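Local coordinates for protein restriction endonuclease r.bpuji (Bacillus pumilus, PDB 2VLA) that recognises and binds a specific DNA sequence through this N-terminal domain and, as the whole restriction enzyme, probably cleaves DNA, at residues Asn50-Ile53 / Glu54-Glu58. Sequence-based numbering, arbitrary orientation.
Sequences NRLI and EILGE
Leu52 O takes two backbone N-H groups near the end of helix 41-56, a worked example of a helix that kinks in its last turns. Ile55 N donates to Leu52 O at 2.8 Å, and Glu54 N bonds likewise to Arg51 O; these i to i+3 bonds mark a 3-10-like turn. Leu56 N then reaches the same Leu52 O at 3.1 Å, back in the ordinary i to i+4 pattern. Gly57 N closes the last turn on Ile53 O (2.9 Å), and its positive phi of 117° leads the chain out of the helix.

Water joins the exposed side: one molecule donates to Asn50 O and to OE2 of Glu54, whose chain bends at chi2 (-59°).

Among the apolar groups, Leu52 CG and CD2 each lie 3.9 Å from Leu56 CD1. Ile53 turns CG1 anti to its backbone N (chi1 -163°), laying it against Gly57 O at 3.4 Å, and touches Leu65 of helix 62-76. Cutting Ile53 back to an alanine removes CG1, CG2 and CD1 and would probably uncover the Gly57 carbonyl and weaken packing on Leu65.

Leu52 and Leu56 touch His68 of helix 62-76, while Ile55 meets Leu25 and Ala28 of helix 22-36, where Asp35 pairs with Arg51.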
loop_
_atom_site.group_PDB
_atom_site.type_symbol
_atom_site.label_atom_id
_atom_site.label_comp_id
_atom_site.label_asym_id
_atom_site.label_seq_id
_atom_site.Cartn_x
_atom_site.Cartn_y
_atom_site.Cartn_z
ATOM N N ASN A 50 -20.980 8.128 -13.774
ATOM C CA ASN A 50 -21.329 8.609 -15.106
ATOM C C ASN A 50 -20.127 9.133 -15.885
ATOM O O ASN A 50 -20.069 8.997 -17.107
ATOM C CB ASN A 50 -22.423 9.684 -15.030
ATOM C CG ASN A 50 -23.809 9.094 -14.791
ATOM O OD1 ASN A 50 -24.037 7.908 -15.015
ATOM N ND2 ASN A 50 -24.735 9.925 -14.333
ATOM N N ARG A 51 -19.165 9.732 -15.182
ATOM C CA ARG A 51 -17.931 10.177 -15.819
ATOM C C ARG A 51 -16.962 9.006 -16.068
ATOM O O ARG A 51 -16.374 8.898 -17.147
ATOM C CB ARG A 51 -17.240 11.262 -14.975
ATOM C CG ARG A 51 -17.961 12.620 -14.948
ATOM C CD ARG A 51 -17.457 13.589 -16.039
ATOM N NE ARG A 51 -16.007 13.874 -15.974
ATOM C CZ ARG A 51 -15.454 14.907 -15.318
ATOM N NH1 ARG A 51 -16.207 15.760 -14.631
ATOM N NH2 ARG A 51 -14.141 15.076 -15.347
ATOM N N LEU A 52 -16.798 8.126 -15.079
ATOM C CA LEU A 52 -15.781 7.062 -15.179
ATOM C C LEU A 52 -16.124 6.076 -16.294
ATOM O O LEU A 52 -15.232 5.551 -16.976
ATOM C CB LEU A 52 -15.609 6.322 -13.832
ATOM C CG LEU A 52 -14.533 5.223 -13.844
ATOM C CD1 LEU A 52 -13.158 5.793 -14.218
ATOM C CD2 LEU A 52 -14.465 4.515 -12.495
ATOM N N ILE A 53 -17.404 5.851 -16.514
ATOM C CA ILE A 53 -17.804 4.858 -17.507
ATOM C C ILE A 53 -17.365 5.260 -18.952
ATOM O O ILE A 53 -17.206 4.409 -19.835
ATOM C CB ILE A 53 -19.315 4.580 -17.475
ATOM C CG1 ILE A 53 -19.612 3.263 -18.213
ATOM C CG2 ILE A 53 -20.097 5.745 -18.123
ATOM C CD1 ILE A 53 -21.035 2.758 -18.035
ATOM N N GLU A 54 -17.150 6.550 -19.162
ATOM C CA GLU A 54 -16.624 7.042 -20.434
ATOM C C GLU A 54 -15.173 6.624 -20.660
ATOM O O GLU A 54 -14.727 6.508 -21.803
ATOM C CB GLU A 54 -16.758 8.561 -20.512
ATOM C CG GLU A 54 -18.197 9.035 -20.543
ATOM C CD GLU A 54 -18.976 8.466 -21.742
ATOM O OE1 GLU A 54 -18.416 8.440 -22.866
ATOM O OE2 GLU A 54 -20.142 8.045 -21.554
ATOM N N ILE A 55 -14.450 6.358 -19.575
ATOM C CA ILE A 55 -13.070 5.918 -19.664
ATOM C C ILE A 55 -12.982 4.390 -19.765
ATOM O O ILE A 55 -12.173 3.850 -20.523
ATOM C CB ILE A 55 -12.258 6.381 -18.429
ATOM C CG1 ILE A 55 -12.342 7.902 -18.286
ATOM C CG2 ILE A 55 -10.813 5.924 -18.545
ATOM C CD1 ILE A 55 -11.782 8.658 -19.470
ATOM N N LEU A 56 -13.793 3.700 -18.961
ATOM C CA LEU A 56 -13.692 2.251 -18.842
ATOM C C LEU A 56 -14.456 1.535 -19.969
ATOM O O LEU A 56 -14.101 0.436 -20.337
ATOM C CB LEU A 56 -14.198 1.793 -17.468
ATOM C CG LEU A 56 -13.336 2.170 -16.270
ATOM C CD1 LEU A 56 -13.923 1.559 -15.018
ATOM C CD2 LEU A 56 -11.898 1.708 -16.482
ATOM N N GLY A 57 -15.504 2.171 -20.487
ATOM C CA GLY A 57 -16.260 1.621 -21.622
ATOM C C GLY A 57 -17.701 1.322 -21.251
ATOM O O GLY A 57 -17.997 0.980 -20.101
ATOM N N GLU A 58 -18.583 1.352 -22.242
ATOM C CA GLU A 58 -20.032 1.329 -21.999
ATOM C C GLU A 58 -20.539 -0.024 -21.458
ATOM O O GLU A 58 -21.625 -0.106 -20.905
ATOM C CB GLU A 58 -20.783 1.683 -23.291
ATOM C CG GLU A 58 -20.669 0.629 -24.373
ATOM C CD GLU A 58 -21.337 1.043 -25.675
ATOM O OE1 GLU A 58 -22.121 2.019 -25.668
ATOM O OE2 GLU A 58 -21.073 0.393 -26.704
HETATM O O HOH W 1 -21.875 8.565 -19.278
#